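Local coordinates for cytochrome P450 268A2 Cyp268A2 (Mycobacterium marinum, PDB 6BLD), which belongs to the cytochrome P450 family of mainly helical haem proteins and binds an iron protoporphyrin next to a buried ligand pocket, at residues 93-98 and 203-208; 185-190 and 257-262. All blocks are in the same frame, centred on the assembly; numbering follows the deposited sequence.

Contact 1: residues 93-98 and 203-208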
ATOM      1  N   ALA A  93      12.491 -14.777   6.818  1.00 15.44           N
ATOM      2  CA  ALA A  93      12.941 -13.691   7.683  1.00 15.37           C
ATOM      3  C   ALA A  93      13.964 -12.797   6.990  1.00 15.40           C
ATOM      4  O   ALA A  93      13.946 -11.574   7.167  1.00 14.75           O
ATOM      5  CB  ALA A  93      13.523 -14.260   8.977  1.00 15.18           C
ATOM      6  N   GLU A  94      14.867 -13.388   6.201  1.00 15.33           N
ATOM      7  CA  GLU A  94      15.879 -12.588   5.516  1.00 16.46           C
ATOM      8  C   GLU A  94      15.238 -11.573   4.578  1.00 16.25           C
ATOM      9  O   GLU A  94      15.682 -10.421   4.501  1.00 15.28           O
ATOM     10  CB  GLU A  94      16.843 -13.496   4.749  1.00 17.06           C
ATOM     11  CG  GLU A  94      17.774 -12.747   3.802  1.00 18.04           C
ATOM     12  CD  GLU A  94      19.172 -13.337   3.759  1.00 20.18           C
ATOM     13  OE1 GLU A  94      19.451 -14.269   4.541  1.00 21.26           O
ATOM     14  OE2 GLU A  94      19.995 -12.868   2.945  1.00 21.03           O
ATOM     15  N   LEU A  95      14.186 -11.979   3.862  1.00 14.89           N
ATOM     16  CA  LEU A  95      13.477 -11.045   2.994  1.00 15.76           C
ATOM     17  C   LEU A  95      12.750  -9.979   3.806  1.00 14.89           C
ATOM     18  O   LEU A  95      12.670  -8.817   3.388  1.00 14.60           O
ATOM     19  CB  LEU A  95      12.496 -11.802   2.099  1.00 15.73           C
ATOM     20  CG  LEU A  95      13.131 -12.763   1.093  1.00 16.90           C
ATOM     21  CD1 LEU A  95      12.081 -13.658   0.451  1.00 17.19           C
ATOM     22  CD2 LEU A  95      13.906 -11.990   0.038  1.00 17.33           C
ATOM     23  N   LEU A  96      12.215 -10.355   4.969  1.00 14.22           N
ATOM     24  CA  LEU A  96      11.551  -9.380   5.828  1.00 13.81           C
ATOM     25  C   LEU A  96      12.554  -8.400   6.425  1.00 14.07           C
ATOM     26  O   LEU A  96      12.338  -7.183   6.401  1.00 14.29           O
ATOM     27  CB  LEU A  96      10.778 -10.096   6.935  1.00 14.44           C
ATOM     28  CG  LEU A  96       9.533 -10.877   6.508  1.00 14.99           C
ATOM     29  CD1 LEU A  96       8.926 -11.604   7.699  1.00 15.26           C
ATOM     30  CD2 LEU A  96       8.512  -9.955   5.857  1.00 14.49           C
ATOM     31  N   GLU A  97      13.667  -8.914   6.956  1.00 14.46           N
ATOM     32  CA  GLU A  97      14.657  -8.053   7.595  1.00 14.86           C
ATOM     33  C   GLU A  97      15.261  -7.043   6.627  1.00 15.22           C
ATOM     34  O   GLU A  97      15.758  -6.001   7.068  1.00 15.85           O
ATOM     35  CB  GLU A  97      15.763  -8.904   8.223  1.00 15.43           C
ATOM     36  CG  GLU A  97      15.316  -9.720   9.431  1.00 15.67           C
ATOM     37  CD  GLU A  97      15.962 -11.093   9.484  1.00 16.85           C
ATOM     38  OE1 GLU A  97      16.956 -11.316   8.762  1.00 17.53           O
ATOM     39  OE2 GLU A  97      15.476 -11.952  10.251  1.00 17.25           O
ATOM     40  N   ALA A  98      15.220  -7.315   5.325  1.00 14.95           N
ATOM     41  CA  ALA A  98      15.803  -6.433   4.324  1.00 16.18           C
ATOM     42  C   ALA A  98      14.787  -5.490   3.692  1.00 15.64           C
ATOM     43  O   ALA A  98      15.131  -4.773   2.747  1.00 16.17           O
ATOM     44  CB  ALA A  98      16.491  -7.261   3.235  1.00 16.21           C
ATOM     45  N   ALA A 203      13.590 -16.406  -5.409  1.00 19.54           N
ATOM     46  CA  ALA A 203      14.756 -15.900  -6.126  1.00 20.06           C
ATOM     47  C   ALA A 203      14.469 -14.544  -6.759  1.00 19.74           C
ATOM     48  O   ALA A 203      15.344 -13.669  -6.789  1.00 19.63           O
ATOM     49  CB  ALA A 203      15.198 -16.907  -7.188  1.00 20.58           C
ATOM     50  N   VAL A 204      13.250 -14.352  -7.269  1.00 19.63           N
ATOM     51  CA  VAL A 204      12.883 -13.069  -7.861  1.00 19.31           C
ATOM     52  C   VAL A 204      12.824 -11.986  -6.792  1.00 19.00           C
ATOM     53  O   VAL A 204      13.249 -10.845  -7.018  1.00 16.79           O
ATOM     54  CB  VAL A 204      11.546 -13.198  -8.616  1.00 19.28           C
ATOM     55  CG1 VAL A 204      10.987 -11.826  -8.966  1.00 17.06           C
ATOM     56  CG2 VAL A 204      11.724 -14.043  -9.868  1.00 20.39           C
ATOM     57  N   LEU A 205      12.305 -12.324  -5.608  1.00 16.21           N
ATOM     58  CA  LEU A 205      12.237 -11.347  -4.527  1.00 15.66           C
ATOM     59  C   LEU A 205      13.630 -10.920  -4.081  1.00 18.28           C
ATOM     60  O   LEU A 205      13.880  -9.730  -3.856  1.00 15.81           O
ATOM     61  CB  LEU A 205      11.444 -11.918  -3.351  1.00 15.17           C
ATOM     62  CG  LEU A 205       9.941 -12.109  -3.572  1.00 14.86           C
ATOM     63  CD1 LEU A 205       9.305 -12.822  -2.389  1.00 14.55           C
ATOM     64  CD2 LEU A 205       9.255 -10.777  -3.828  1.00 14.54           C
ATOM     65  N   PHE A 206      14.556 -11.876  -3.956  1.00 18.05           N
ATOM     66  CA  PHE A 206      15.914 -11.532  -3.548  1.00 18.60           C
ATOM     67  C   PHE A 206      16.604 -10.666  -4.593  1.00 18.93           C
ATOM     68  O   PHE A 206      17.286  -9.695  -4.248  1.00 17.37           O
ATOM     69  CB  PHE A 206      16.727 -12.798  -3.282  1.00 19.63           C
ATOM     70  CG  PHE A 206      18.215 -12.576  -3.292  1.00 21.39           C
ATOM     71  CD1 PHE A 206      18.831 -11.872  -2.268  1.00 21.89           C
ATOM     72  CD2 PHE A 206      18.996 -13.062  -4.326  1.00 22.71           C
ATOM     73  CE1 PHE A 206      20.198 -11.661  -2.273  1.00 22.54           C
ATOM     74  CE2 PHE A 206      20.367 -12.854  -4.338  1.00 23.62           C
ATOM     75  CZ  PHE A 206      20.967 -12.154  -3.310  1.00 23.21           C
ATOM     76  N   GLU A 207      16.435 -11.001  -5.874  1.00 20.61           N
ATOM     77  CA  GLU A 207      17.083 -10.241  -6.940  1.00 21.29           C
ATOM     78  C   GLU A 207      16.653  -8.778  -6.917  1.00 19.02           C
ATOM     79  O   GLU A 207      17.490  -7.874  -7.024  1.00 18.37           O
ATOM     80  CB  GLU A 207      16.770 -10.876  -8.295  1.00 23.81           C
ATOM     81  CG  GLU A 207      17.163 -10.029  -9.494  1.00 27.47           C
ATOM     82  CD  GLU A 207      16.560 -10.537 -10.792  1.00 31.26           C
ATOM     83  OE1 GLU A 207      16.087 -11.694 -10.818  1.00 32.43           O
ATOM     84  OE2 GLU A 207      16.563  -9.780 -11.787  1.00 32.91           O
ATOM     85  N   ASN A 208      15.352  -8.525  -6.764  1.00 18.01           N
ATOM     86  CA  ASN A 208      14.877  -7.146  -6.735  1.00 16.99           C
ATOM     87  C   ASN A 208      15.215  -6.461  -5.419  1.00 18.91           C
ATOM     88  O   ASN A 208      15.492  -5.256  -5.405  1.00 16.81           O
ATOM     89  CB  ASN A 208      13.375  -7.111  -7.001  1.00 16.49           C
ATOM     90  CG  ASN A 208      13.044  -7.454  -8.434  1.00 23.19           C
ATOM     91  OD1 ASN A 208      13.022  -6.582  -9.301  1.00 23.38           O
ATOM     92  ND2 ASN A 208      12.806  -8.734  -8.698  1.00 17.07           N
TER
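Leu95 drives its isobutyl end into the flank of helix 201-225, crossing the Leu205 side chain at about a right angle. Its CG lies beside the backbone N (chi1 -65°), which carries the two methyls across to separate neighbours. Leu95 CD1 meets Leu205 CD1 at 4.1 Å, while its CD2 settles against the helix backbone at Phe206, 4.0 Å from Phe206 N and 4.2 Å from Leu205 CB. Both leucines are buried: Leu202 adds to the surface under Leu95, and Leu52 packs against Leu205, which also lines the pocket of the bound (3E,5E)-6,10-dimethylundeca-3,5,9-trien-2-one.

Packing thins on the outer side. Of the Phe206 side chain, CB comes nearest Leu95 CD2, at 4.4 Å, and with CG swung anti to the backbone N (chi1 161°) the ring leans outward into an exposed position.

The short helix 93-97 corresponds to the B' helix of the P450 fold, and 201-225 to the G helix. The hydrogen bonds between these two elements come from residues further along helix 201-225, where Gln209 donates to Leu95 O and His213 NE2 bonds Ala98 O. With no hydrogen bond between its own segments, the contact rests on methyl-to-methyl and methyl-to-backbone dispersion: it supplies apolar burial, while the direction-dependent tie is left to Gln209 and His213.

Contact 2: residues 185-190 and 257-262. With HEM (protoporphyrin IX containing Fe), chain B; DXJ ((3E,5E)-6,10-dimethylundeca-3,5,9-trien-2-one), chain C.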
ATOM      1  N   ASP A 185       7.677  -2.814  -7.453  1.00 15.82           N
ATOM      2  CA  ASP A 185       6.477  -3.535  -7.861  1.00 15.83           C
ATOM      3  C   ASP A 185       6.667  -5.045  -7.770  1.00 16.16           C
ATOM      4  O   ASP A 185       5.700  -5.775  -7.517  1.00 16.25           O
ATOM      5  CB  ASP A 185       6.089  -3.124  -9.283  1.00 16.58           C
ATOM      6  CG  ASP A 185       4.863  -3.856  -9.791  1.00 17.10           C
ATOM      7  OD1 ASP A 185       3.747  -3.546  -9.324  1.00 16.83           O
ATOM      8  OD2 ASP A 185       5.017  -4.738 -10.662  1.00 18.09           O
ATOM      9  N   ALA A 186       7.897  -5.529  -7.966  1.00 15.20           N
ATOM     10  CA  ALA A 186       8.158  -6.964  -7.884  1.00 17.39           C
ATOM     11  C   ALA A 186       7.952  -7.508  -6.477  1.00 16.12           C
ATOM     12  O   ALA A 186       7.504  -8.649  -6.315  1.00 14.69           O
ATOM     13  CB  ALA A 186       9.586  -7.259  -8.346  1.00 18.48           C
ATOM     14  N   LEU A 187       8.269  -6.714  -5.451  1.00 15.39           N
ATOM     15  CA  LEU A 187       8.271  -7.208  -4.079  1.00 14.75           C
ATOM     16  C   LEU A 187       6.874  -7.468  -3.532  1.00 14.54           C
ATOM     17  O   LEU A 187       6.754  -8.027  -2.437  1.00 14.56           O
ATOM     18  CB  LEU A 187       9.008  -6.220  -3.173  1.00 14.48           C
ATOM     19  CG  LEU A 187      10.491  -6.061  -3.509  1.00 14.87           C
ATOM     20  CD1 LEU A 187      11.190  -5.147  -2.516  1.00 14.85           C
ATOM     21  CD2 LEU A 187      11.169  -7.420  -3.562  1.00 14.94           C
ATOM     22  N   VAL A 188       5.824  -7.085  -4.255  1.00 14.59           N
ATOM     23  CA  VAL A 188       4.456  -7.384  -3.858  1.00 14.27           C
ATOM     24  C   VAL A 188       3.748  -8.267  -4.876  1.00 14.78           C
ATOM     25  O   VAL A 188       2.543  -8.497  -4.762  1.00 14.97           O
ATOM     26  CB  VAL A 188       3.652  -6.092  -3.603  1.00 13.82           C
ATOM     27  CG1 VAL A 188       4.351  -5.229  -2.559  1.00 12.93           C
ATOM     28  CG2 VAL A 188       3.459  -5.324  -4.903  1.00 14.57           C
ATOM     29  N   SER A 189       4.476  -8.776  -5.871  1.00 14.11           N
ATOM     30  CA  SER A 189       3.895  -9.576  -6.943  1.00 16.21           C
ATOM     31  C   SER A 189       4.390 -11.019  -6.920  1.00 16.77           C
ATOM     32  O   SER A 189       4.491 -11.662  -7.968  1.00 17.57           O
ATOM     33  CB  SER A 189       4.190  -8.939  -8.301  1.00 16.89           C
ATOM     34  OG  SER A 189       3.998  -7.535  -8.265  1.00 16.55           O
ATOM     35  N   TRP A 190       4.697 -11.544  -5.732  1.00 17.13           N
ATOM     36  CA  TRP A 190       5.256 -12.888  -5.634  1.00 18.69           C
ATOM     37  C   TRP A 190       4.232 -13.983  -5.905  1.00 20.67           C
ATOM     38  O   TRP A 190       4.624 -15.141  -6.076  1.00 20.40           O
ATOM     39  CB  TRP A 190       5.889 -13.098  -4.255  1.00 17.98           C
ATOM     40  CG  TRP A 190       4.911 -13.136  -3.113  1.00 17.41           C
ATOM     41  CD1 TRP A 190       4.156 -14.203  -2.712  1.00 17.60           C
ATOM     42  CD2 TRP A 190       4.598 -12.065  -2.213  1.00 16.79           C
ATOM     43  NE1 TRP A 190       3.389 -13.857  -1.628  1.00 17.27           N
ATOM     44  CE2 TRP A 190       3.643 -12.552  -1.300  1.00 16.55           C
ATOM     45  CE3 TRP A 190       5.032 -10.741  -2.095  1.00 16.43           C
ATOM     46  CZ2 TRP A 190       3.113 -11.761  -0.282  1.00 16.15           C
ATOM     47  CZ3 TRP A 190       4.504  -9.957  -1.083  1.00 16.09           C
ATOM     48  CH2 TRP A 190       3.555 -10.469  -0.191  1.00 15.90           C
ATOM     49  N   LEU A 257      10.483   2.493   1.759  1.00 16.13           N
ATOM     50  CA  LEU A 257      10.060   3.732   1.116  1.00 16.76           C
ATOM     51  C   LEU A 257       9.763   3.517  -0.363  1.00 16.70           C
ATOM     52  O   LEU A 257       8.793   4.074  -0.892  1.00 16.41           O
ATOM     53  CB  LEU A 257      11.129   4.806   1.297  1.00 17.91           C
ATOM     54  CG  LEU A 257      10.845   6.224   0.797  1.00 19.46           C
ATOM     55  CD1 LEU A 257       9.522   6.716   1.349  1.00 19.49           C
ATOM     56  CD2 LEU A 257      11.982   7.125   1.236  1.00 20.66           C
ATOM     57  N   ALA A 258      10.579   2.708  -1.045  1.00 17.21           N
ATOM     58  CA  ALA A 258      10.362   2.454  -2.466  1.00 17.72           C
ATOM     59  C   ALA A 258       9.072   1.678  -2.708  1.00 14.69           C
ATOM     60  O   ALA A 258       8.323   1.982  -3.643  1.00 14.77           O
ATOM     61  CB  ALA A 258      11.558   1.701  -3.051  1.00 15.58           C
ATOM     62  N   VAL A 259       8.787   0.678  -1.872  1.00 16.16           N
ATOM     63  CA  VAL A 259       7.610  -0.157  -2.095  1.00 15.73           C
ATOM     64  C   VAL A 259       6.341   0.601  -1.726  1.00 15.71           C
ATOM     65  O   VAL A 259       5.393   0.676  -2.517  1.00 15.95           O
ATOM     66  CB  VAL A 259       7.725  -1.476  -1.310  1.00 13.50           C
ATOM     67  CG1 VAL A 259       6.427  -2.260  -1.411  1.00 13.16           C
ATOM     68  CG2 VAL A 259       8.891  -2.304  -1.831  1.00 14.27           C
ATOM     69  N   ALA A 260       6.297   1.168  -0.518  1.00 15.94           N
ATOM     70  CA  ALA A 260       5.101   1.884  -0.085  1.00 16.74           C
ATOM     71  C   ALA A 260       4.886   3.161  -0.887  1.00 18.07           C
ATOM     72  O   ALA A 260       3.740   3.542  -1.146  1.00 17.50           O
ATOM     73  CB  ALA A 260       5.188   2.201   1.407  1.00 16.38           C
ATOM     74  N   GLY A 261       5.968   3.829  -1.293  1.00 19.79           N
ATOM     75  CA  GLY A 261       5.836   5.062  -2.047  1.00 20.06           C
ATOM     76  C   GLY A 261       5.454   4.879  -3.500  1.00 20.64           C
ATOM     77  O   GLY A 261       4.928   5.814  -4.112  1.00 21.73           O
ATOM     78  N   ASN A 262       5.702   3.697  -4.065  1.00 18.92           N
ATOM     79  CA  ASN A 262       5.428   3.434  -5.475  1.00 18.85           C
ATOM     80  C   ASN A 262       4.160   2.613  -5.678  1.00 17.76           C
ATOM     81  O   ASN A 262       3.257   3.031  -6.407  1.00 17.85           O
ATOM     82  CB  ASN A 262       6.617   2.710  -6.118  1.00 20.43           C
ATOM     83  CG  ASN A 262       7.697   3.659  -6.578  1.00 22.55           C
ATOM     84  OD1 ASN A 262       7.545   4.341  -7.590  1.00 23.37           O
ATOM     85  ND2 ASN A 262       8.799   3.708  -5.838  1.00 23.19           N
TER
HETATM   86  CHA HEM B 501       2.275   2.916   6.109  1.00 15.32           C
HETATM   87  CHB HEM B 501       5.020   5.452   3.010  1.00 17.85           C
HETATM   88  CHC HEM B 501       1.202   5.972   0.052  1.00 18.15           C
HETATM   89  CHD HEM B 501      -1.211   2.719   2.748  1.00 16.18           C
HETATM   90  C1A HEM B 501       3.351   3.563   5.538  1.00 15.96           C
HETATM   91  C2A HEM B 501       4.684   3.674   6.098  1.00 15.91           C
HETATM   92  C3A HEM B 501       5.437   4.374   5.247  1.00 16.82           C
HETATM   93  C4A HEM B 501       4.614   4.731   4.109  1.00 17.04           C
HETATM   94  CMA HEM B 501       6.926   4.738   5.440  1.00 16.78           C
HETATM   95  CAA HEM B 501       5.144   3.094   7.453  1.00 15.36           C
HETATM   96  CBA HEM B 501       4.736   4.063   8.559  1.00 14.90           C
HETATM   97  CGA HEM B 501       5.000   3.448   9.909  1.00 14.65           C
HETATM   98  O1A HEM B 501       5.058   4.206  10.912  1.00 14.60           O
HETATM   99  O2A HEM B 501       5.159   2.202   9.983  1.00 14.41           O
HETATM  100  C1B HEM B 501       4.215   5.870   1.973  1.00 18.06           C
HETATM  101  C2B HEM B 501       4.592   6.804   0.936  1.00 18.76           C
HETATM  102  C3B HEM B 501       3.557   6.966   0.114  1.00 19.08           C
HETATM  103  C4B HEM B 501       2.464   6.126   0.595  1.00 18.16           C
HETATM  104  CMB HEM B 501       5.959   7.509   0.799  1.00 18.98           C
HETATM  105  CAB HEM B 501       3.612   7.902  -1.116  1.00 20.16           C
HETATM  106  CBB HEM B 501       2.550   8.162  -1.879  1.00 20.97           C
HETATM  107  C1C HEM B 501       0.206   5.138   0.528  1.00 17.57           C
HETATM  108  C2C HEM B 501      -1.126   4.985  -0.027  1.00 17.80           C
HETATM  109  C3C HEM B 501      -1.782   4.076   0.721  1.00 17.49           C
HETATM  110  C4C HEM B 501      -0.894   3.642   1.775  1.00 16.79           C
HETATM  111  CMC HEM B 501      -1.627   5.748  -1.276  1.00 17.95           C
HETATM  112  CAC HEM B 501      -3.226   3.534   0.601  1.00 17.88           C
HETATM  113  CBC HEM B 501      -4.157   4.068  -0.194  1.00 19.27           C
HETATM  114  C1D HEM B 501      -0.498   2.494   3.904  1.00 15.61           C
HETATM  115  C2D HEM B 501      -0.891   1.637   5.002  1.00 14.45           C
HETATM  116  C3D HEM B 501       0.070   1.686   5.932  1.00 14.23           C
HETATM  117  C4D HEM B 501       1.108   2.582   5.456  1.00 15.10           C
HETATM  118  CMD HEM B 501      -2.196   0.814   5.067  1.00 13.82           C
HETATM  119  CAD HEM B 501       0.074   0.932   7.281  1.00 13.19           C
HETATM  120  CBD HEM B 501      -0.826   1.670   8.269  1.00 13.27           C
HETATM  121  CGD HEM B 501      -0.895   0.937   9.584  1.00 14.07           C
HETATM  122  O1D HEM B 501      -1.644   1.397  10.485  1.00 15.33           O
HETATM  123  O2D HEM B 501      -0.208  -0.105   9.735  1.00 12.84           O
HETATM  124  NA  HEM B 501       3.347   4.220   4.321  1.00 17.15           N
HETATM  125  NB  HEM B 501       2.911   5.477   1.733  1.00 18.41           N
HETATM  126  NC  HEM B 501       0.309   4.305   1.626  1.00 17.67           N
HETATM  127  ND  HEM B 501       0.725   3.054   4.216  1.00 16.35           N
HETATM  128 FE   HEM B 501       1.724   4.447   3.091  1.00 17.15          FE
HETATM  129  C10 DXJ C 502       7.986  -5.950   1.192  1.00 13.73           C
HETATM  130  C13 DXJ C 502       8.747  -9.433  -0.207  1.00 14.75           C
HETATM  131  C01 DXJ C 502       2.321   0.185   3.099  1.00 13.92           C
HETATM  132  C02 DXJ C 502       3.216  -0.762   2.306  1.00 13.73           C
HETATM  133  C03 DXJ C 502       4.385  -1.120   2.798  1.00 13.46           C
HETATM  134  C04 DXJ C 502       2.752  -1.293   0.950  1.00 14.43           C
HETATM  135  C05 DXJ C 502       5.301  -2.069   2.027  1.00 13.21           C
HETATM  136  C06 DXJ C 502       5.839  -3.195   2.906  1.00 13.17           C
HETATM  137  C07 DXJ C 502       7.002  -3.951   2.264  1.00 13.74           C
HETATM  138  C08 DXJ C 502       6.830  -5.184   1.832  1.00 13.44           C
HETATM  139  C09 DXJ C 502       8.365  -3.276   2.133  1.00 13.91           C
HETATM  140  C11 DXJ C 502       7.873  -7.248   0.994  1.00 13.75           C
HETATM  141  C12 DXJ C 502       9.013  -8.040   0.358  1.00 14.62           C
HETATM  142  O14 DXJ C 502      10.102  -7.574   0.303  1.00 15.04           O
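Val259 fills the corner between Leu187, Val188 and the bound (3E,5E)-6,10-dimethylundeca-3,5,9-trien-2-one. Its CB stands 3.9 Å from the branch methyl C09 of the ligand. From there Val259 CG1, anti to the backbone N (chi1 173°), runs to 3.6 Å from ligand C05 and also touches Val188 CG1 at 3.8 Å, the two valines sliding past each other in opposite directions. Val259 CG2, beside the backbone N, meets Leu187 CD1 at 3.7 Å, the leucine crossing it at about a right angle, and also lies near ligand C09. Segment 257-262 belongs to the long helix 247-278, the P450 helix I, which spans the core over the haem, and Ala260-Gly261 opens its family AGxxT motif, with Thr264 bonded to Ala260 O. Ala260 CB lies between the haem and the ligand, 3.6 Å from haem CHB and 3.7 Å from ligand C02. On the opposing loop, which follows the F helix, Leu187 packs its CB, CG and both methyls against the ketone O14, to which Gln209 is also hydrogen-bonded. Leu187 O sits in plane at the edge of the Trp190 ring. Ser189 OG turns back to Asp185 O, a 2.6 Å bond, and Arg413 binds both Ser189 OG and the Asp185 carboxylate.

How the contacts relate
The centres of contacts 1 and 2 are 12 Å apart, and their segments alternate along the chain: 93-98, 185-190, 203-208, 257-262. Contact 1 joins helix 93-97 to helix 201-225 nearer the periphery; contact 2 joins the turn that follows helix 177-186 to helix 247-278 close to the centre of the chain. They meet directly, Leu205 CD1 lying 3.9 Å from Trp190 CB and Asn208 CG 3.5 Å from Ala186 CB. Leu205, Leu187, Val259 and Ala260 all line the same ligand pocket, so elements widely separated in sequence enclose it from the outer helices inward to the haem.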